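Local atomic coordinates of ykuJ (Bacillus subtilis, PDB entry 2FFG), a protein that is of unknown function, a small alpha/beta protein of the DUF1797 family that assembles with a second copy of itself. Residues E34-S38 with L50-K55; A18-P24 with K40-Q46. Numbering follows the deposited sequence.

Contact 1: residues E34-S38 with L50-K55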
loop_
_atom_site.group_PDB
_atom_site.type_symbol
_atom_site.label_atom_id
_atom_site.label_comp_id
_atom_site.label_asym_id
_atom_site.label_seq_id
_atom_site.Cartn_x
_atom_site.Cartn_y
_atom_site.Cartn_z
ATOM N N GLU A 34 -14.699 -5.540 -1.243
ATOM C CA GLU A 34 -15.493 -4.437 -1.775
ATOM C C GLU A 34 -14.985 -3.052 -1.357
ATOM O O GLU A 34 -14.752 -2.790 -0.179
ATOM C CB GLU A 34 -16.949 -4.603 -1.336
ATOM C CG GLU A 34 -17.878 -3.501 -1.792
ATOM C CD GLU A 34 -19.255 -3.622 -1.169
ATOM O OE1 GLU A 34 -19.325 -3.888 0.052
ATOM O OE2 GLU A 34 -20.260 -3.444 -1.892
ATOM N N LYS A 35 -14.830 -2.166 -2.333
ATOM C CA LYS A 35 -14.368 -0.811 -2.066
ATOM C C LYS A 35 -15.413 -0.033 -1.274
ATOM O O LYS A 35 -16.516 0.195 -1.754
ATOM C CB LYS A 35 -14.078 -0.074 -3.379
ATOM C CG LYS A 35 -12.898 -0.615 -4.170
ATOM C CD LYS A 35 -12.896 -0.043 -5.577
ATOM C CE LYS A 35 -11.626 -0.399 -6.341
ATOM N NZ LYS A 35 -11.437 -1.869 -6.484
ATOM N N ILE A 36 -15.056 0.372 -0.060
ATOM C CA ILE A 36 -15.956 1.139 0.783
ATOM C C ILE A 36 -15.687 2.620 0.574
ATOM O O ILE A 36 -16.620 3.416 0.478
ATOM C CB ILE A 36 -15.761 0.812 2.271
ATOM C CG1 ILE A 36 -16.022 -0.672 2.511
ATOM C CG2 ILE A 36 -16.696 1.659 3.116
ATOM C CD1 ILE A 36 -17.439 -1.221 2.175
ATOM N N CYS A 37 -14.406 2.977 0.504
ATOM C CA CYS A 37 -14.000 4.362 0.299
ATOM C C CYS A 37 -12.553 4.508 -0.209
ATOM O O CYS A 37 -11.758 3.572 -0.173
ATOM C CB CYS A 37 -14.160 5.153 1.609
ATOM S SG CYS A 37 -13.042 4.641 2.951
ATOM N N SER A 38 -12.229 5.691 -0.713
ATOM C CA SER A 38 -10.883 5.968 -1.174
ATOM C C SER A 38 -10.473 7.323 -0.601
ATOM O O SER A 38 -11.315 8.192 -0.356
ATOM C CB SER A 38 -10.824 6.002 -2.694
ATOM O OG SER A 38 -11.595 7.067 -3.205
ATOM N N LEU A 50 -11.779 12.477 1.362
ATOM C CA LEU A 50 -12.385 11.164 1.475
ATOM C C LEU A 50 -13.616 11.040 0.575
ATOM O O LEU A 50 -14.518 11.874 0.611
ATOM C CB LEU A 50 -12.777 10.902 2.922
ATOM C CG LEU A 50 -13.410 9.544 3.228
ATOM C CD1 LEU A 50 -12.347 8.457 3.267
ATOM C CD2 LEU A 50 -14.123 9.620 4.563
ATOM N N THR A 51 -13.628 9.993 -0.237
ATOM C CA THR A 51 -14.731 9.710 -1.141
ATOM C C THR A 51 -15.431 8.447 -0.640
ATOM O O THR A 51 -14.805 7.397 -0.487
ATOM C CB THR A 51 -14.205 9.512 -2.572
ATOM O OG1 THR A 51 -13.609 10.736 -3.020
ATOM C CG2 THR A 51 -15.326 9.134 -3.515
ATOM N N VAL A 52 -16.730 8.572 -0.364
ATOM C CA VAL A 52 -17.540 7.472 0.154
ATOM C C VAL A 52 -18.470 6.937 -0.932
ATOM O O VAL A 52 -19.345 7.652 -1.427
ATOM C CB VAL A 52 -18.409 7.947 1.342
ATOM C CG1 VAL A 52 -19.114 6.755 1.986
ATOM C CG2 VAL A 52 -17.550 8.702 2.346
ATOM N N PHE A 53 -18.303 5.672 -1.285
ATOM C CA PHE A 53 -19.120 5.092 -2.346
ATOM C C PHE A 53 -20.521 4.661 -1.917
ATOM O O PHE A 53 -20.768 4.313 -0.759
ATOM C CB PHE A 53 -18.373 3.906 -2.978
ATOM C CG PHE A 53 -17.006 4.269 -3.506
ATOM C CD1 PHE A 53 -16.871 5.155 -4.573
ATOM C CD2 PHE A 53 -15.852 3.773 -2.897
ATOM C CE1 PHE A 53 -15.606 5.546 -5.024
ATOM C CE2 PHE A 53 -14.581 4.157 -3.337
ATOM C CZ PHE A 53 -14.457 5.045 -4.402
ATOM N N GLN A 54 -21.438 4.727 -2.869
ATOM C CA GLN A 54 -22.814 4.305 -2.657
ATOM C C GLN A 54 -23.294 3.758 -4.002
ATOM O O GLN A 54 -23.220 4.454 -5.013
ATOM C CB GLN A 54 -23.702 5.477 -2.214
ATOM C CG GLN A 54 -25.161 5.076 -2.011
ATOM C CD GLN A 54 -26.064 6.229 -1.579
ATOM O OE1 GLN A 54 -26.116 7.277 -2.231
ATOM N NE2 GLN A 54 -26.797 6.029 -0.484
ATOM N N LYS A 55 -23.763 2.516 -4.011
ATOM C CA LYS A 55 -24.240 1.886 -5.238
ATOM C C LYS A 55 -25.271 2.685 -6.047
ATOM O O LYS A 55 -26.237 3.228 -5.503
ATOM C CB LYS A 55 -24.818 0.511 -4.923
ATOM C CG LYS A 55 -23.804 -0.535 -4.517
ATOM C CD LYS A 55 -24.482 -1.894 -4.413
ATOM C CE LYS A 55 -23.504 -2.992 -4.081
ATOM N NZ LYS A 55 -24.200 -4.301 -3.968
HETATM O O HOH W 1 -19.475 3.064 1.041
#

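Contact 2: residues A18-P24 with K40-Q46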
loop_
_atom_site.group_PDB
_atom_site.type_symbol
_atom_site.label_atom_id
_atom_site.label_comp_id
_atom_site.label_asym_id
_atom_site.label_seq_id
_atom_site.Cartn_x
_atom_site.Cartn_y
_atom_site.Cartn_z
ATOM N N ALA A 18 3.035 11.038 -1.601
ATOM C CA ALA A 18 2.510 12.135 -2.398
ATOM C C ALA A 18 3.441 13.347 -2.427
ATOM O O ALA A 18 3.538 14.041 -3.441
ATOM C CB ALA A 18 1.154 12.543 -1.872
ATOM N N GLU A 19 4.118 13.613 -1.315
ATOM C CA GLU A 19 5.021 14.753 -1.246
ATOM C C GLU A 19 6.230 14.535 -2.152
ATOM O O GLU A 19 6.663 15.445 -2.860
ATOM C CB GLU A 19 5.465 14.984 0.204
ATOM C CG GLU A 19 4.318 15.355 1.150
ATOM C CD GLU A 19 3.868 16.806 1.024
ATOM O OE1 GLU A 19 4.093 17.425 -0.032
ATOM O OE2 GLU A 19 3.270 17.330 1.987
ATOM N N ALA A 20 6.752 13.315 -2.136
ATOM C CA ALA A 20 7.906 12.950 -2.952
ATOM C C ALA A 20 7.585 12.950 -4.449
ATOM O O ALA A 20 8.353 13.469 -5.260
ATOM C CB ALA A 20 8.423 11.579 -2.530
ATOM N N ALA A 21 6.456 12.359 -4.814
ATOM C CA ALA A 21 6.050 12.300 -6.209
ATOM C C ALA A 21 5.584 13.678 -6.659
ATOM O O ALA A 21 5.372 13.922 -7.849
ATOM C CB ALA A 21 4.921 11.286 -6.378
ATOM N N ASN A 22 5.438 14.576 -5.693
ATOM C CA ASN A 22 4.974 15.927 -5.956
ATOM C C ASN A 22 3.690 15.938 -6.767
ATOM O O ASN A 22 3.538 16.727 -7.699
ATOM C CB ASN A 22 6.055 16.742 -6.666
ATOM C CG ASN A 22 6.760 17.710 -5.728
ATOM O OD1 ASN A 22 6.157 18.663 -5.233
ATOM N ND2 ASN A 22 8.036 17.461 -5.469
ATOM N N GLU A 23 2.765 15.057 -6.399
ATOM C CA GLU A 23 1.471 14.970 -7.067
ATOM C C GLU A 23 0.466 14.210 -6.208
ATOM O O GLU A 23 0.835 13.311 -5.450
ATOM C CB GLU A 23 1.605 14.284 -8.433
ATOM C CG GLU A 23 1.687 12.772 -8.390
ATOM C CD GLU A 23 1.556 12.148 -9.769
ATOM O OE1 GLU A 23 2.497 12.274 -10.579
ATOM O OE2 GLU A 23 0.502 11.539 -10.047
ATOM N N PRO A 24 -0.822 14.570 -6.313
ATOM C CA PRO A 24 -1.886 13.920 -5.544
ATOM C C PRO A 24 -1.792 12.409 -5.661
ATOM O O PRO A 24 -1.423 11.882 -6.710
ATOM C CB PRO A 24 -3.153 14.451 -6.194
ATOM C CG PRO A 24 -2.754 15.806 -6.650
ATOM C CD PRO A 24 -1.383 15.570 -7.236
ATOM N N LYS A 40 -7.686 10.588 -1.010
ATOM C CA LYS A 40 -6.701 11.241 -1.853
ATOM C C LYS A 40 -6.022 12.338 -1.038
ATOM O O LYS A 40 -6.683 13.115 -0.334
ATOM C CB LYS A 40 -7.389 11.831 -3.080
ATOM C CG LYS A 40 -6.454 12.328 -4.156
ATOM C CD LYS A 40 -7.232 12.633 -5.432
ATOM C CE LYS A 40 -6.305 13.010 -6.576
ATOM N NZ LYS A 40 -7.054 13.250 -7.840
ATOM N N TYR A 41 -4.700 12.382 -1.102
ATOM C CA TYR A 41 -3.951 13.390 -0.372
ATOM C C TYR A 41 -3.472 14.493 -1.293
ATOM O O TYR A 41 -2.754 14.226 -2.259
ATOM C CB TYR A 41 -2.739 12.772 0.328
ATOM C CG TYR A 41 -1.934 13.794 1.095
ATOM C CD1 TYR A 41 -2.438 14.359 2.264
ATOM C CD2 TYR A 41 -0.686 14.217 0.644
ATOM C CE1 TYR A 41 -1.723 15.319 2.976
ATOM C CE2 TYR A 41 0.048 15.185 1.350
ATOM C CZ TYR A 41 -0.481 15.730 2.517
ATOM O OH TYR A 41 0.229 16.670 3.231
ATOM N N PHE A 42 -3.872 15.728 -1.001
ATOM C CA PHE A 42 -3.445 16.872 -1.800
ATOM C C PHE A 42 -2.406 17.657 -1.014
ATOM O O PHE A 42 -2.715 18.201 0.040
ATOM C CB PHE A 42 -4.624 17.792 -2.119
ATOM C CG PHE A 42 -5.691 17.149 -2.950
ATOM C CD1 PHE A 42 -6.627 16.297 -2.375
ATOM C CD2 PHE A 42 -5.753 17.381 -4.317
ATOM C CE1 PHE A 42 -7.608 15.685 -3.155
ATOM C CE2 PHE A 42 -6.731 16.775 -5.105
ATOM C CZ PHE A 42 -7.657 15.927 -4.523
ATOM N N GLU A 43 -1.173 17.709 -1.512
ATOM C CA GLU A 43 -0.123 18.458 -0.820
ATOM C C GLU A 43 -0.236 19.932 -1.170
ATOM O O GLU A 43 0.734 20.684 -1.081
ATOM C CB GLU A 43 1.259 17.941 -1.198
ATOM C CG GLU A 43 1.675 18.252 -2.612
ATOM C CD GLU A 43 2.363 17.076 -3.258
ATOM O OE1 GLU A 43 1.703 16.028 -3.430
ATOM O OE2 GLU A 43 3.558 17.197 -3.585
ATOM N N LYS A 44 -1.442 20.321 -1.577
ATOM C CA LYS A 44 -1.776 21.697 -1.922
ATOM C C LYS A 44 -2.253 22.273 -0.597
ATOM O O LYS A 44 -3.071 23.193 -0.524
ATOM C CB LYS A 44 -2.894 21.715 -2.963
ATOM C CG LYS A 44 -2.539 20.983 -4.252
ATOM C CD LYS A 44 -2.562 19.473 -4.072
ATOM C CE LYS A 44 -2.014 18.739 -5.284
ATOM N NZ LYS A 44 -0.537 18.861 -5.367
ATOM N N ASN A 45 -1.699 21.669 0.441
ATOM C CA ASN A 45 -1.935 21.957 1.843
ATOM C C ASN A 45 -1.481 20.610 2.385
ATOM O O ASN A 45 -0.579 19.988 1.822
ATOM C CB ASN A 45 -3.424 22.161 2.142
ATOM C CG ASN A 45 -3.669 22.794 3.516
ATOM O OD1 ASN A 45 -3.833 24.015 3.637
ATOM N ND2 ASN A 45 -3.684 21.964 4.556
ATOM N N GLN A 46 -2.110 20.145 3.450
ATOM C CA GLN A 46 -1.754 18.855 4.020
ATOM C C GLN A 46 -3.092 18.173 4.269
ATOM O O GLN A 46 -3.301 17.559 5.314
ATOM C CB GLN A 46 -1.002 19.061 5.338
ATOM C CG GLN A 46 0.099 20.123 5.268
ATOM C CD GLN A 46 1.381 19.610 4.634
ATOM O OE1 GLN A 46 2.123 18.848 5.253
ATOM N NE2 GLN A 46 1.643 20.020 3.396
#

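Contact 1: residues E34-S38 with L50-K55
The open end of the beta hairpin made by strands 34-42 and 47-54 is held here by main-chain pairing that loosens toward Glu34. Ser38 and Thr51 form a hydrogen-bonded antiparallel pair: Ser38 N donates to Thr51 O (3.1 Å) and Thr51 N to Ser38 O (2.9 Å). Cys37 and Val52 follow as a non-hydrogen-bonded pair, CA to CA 4.7 Å. Beyond them, Phe53 N reaches Ile36 O at 3.3 Å, a weak bond, and a water donates to both Ile36 O and Phe53 O. This loosening coincides with a classic beta bulge, in which Ile36 and Cys37 together face Phe29 on strand 25-31. On one face of the four-stranded antiparallel sheet, Cys37 SG lies 3.9 Å from Leu50 CD1, and helix 67-79 covers Leu50 and Val52 there. On the other side, the Phe53 ring lies along the neighbouring strand, its CZ 3.7 Å from Ser38 OG and its CD2 3.8 Å from Lys35 O.

Contact 2: residues A18-P24 with K40-Q46
Helix 3-21 ends in segment 18-24 with a Schellman motif, and the chain then runs past the tip of the 34-42/47-54 hairpin. Asn22, with positive phi, is the C-prime residue: Glu23 N donates a hydrogen bond to Ala18 O (3.2 Å) and Asn22 N a weak one to Glu19 O (3.2 Å). The two backbones come closest, CA to CA, at Pro24 and Phe42 (5.0 Å), where Pro24 CA makes a CA-H...O contact with Tyr41 O (3.4 Å). Pro24 also packs between side chains, its CB 3.5 Å from Lys40 CE and its CG 3.3 Å from Lys44 CE and 4.1 Å from Phe42 CD2. On the helix, Ala18 CB meets the edge of the Tyr41 ring at CD2 (3.5 Å), and this ring packs further against Leu14 of the same helix. Glu43, poorly ordered, points at the helix end, with OE1 2.7 Å from Ala18 O. Glu19 OE2 accepts two weak hydrogen bonds, from Tyr41 OH and from Gln46 NE2 in the turn, each 3.4 Å long.

In the fold
Strand 34-42 is common to both contacts: contact 1 uses its beginning, contact 2 its end and the turn that follows. Their centres are 21 Å apart, on opposite sides of the chain's centre. Along the chain the segments alternate, 18-24, 34-38, 40-46, then 50-55, so the two contacts cross in sequence. Contact 1 joins neighbouring strands within the four-stranded antiparallel sheet, whereas contact 2 brings the end of helix 3-21 and the link into strand 25-31 against the hairpin tip. The same hairpin is thus paired through its backbone near its open end and packed against the first helix at its turn, connecting helix and sheet within one compact domain.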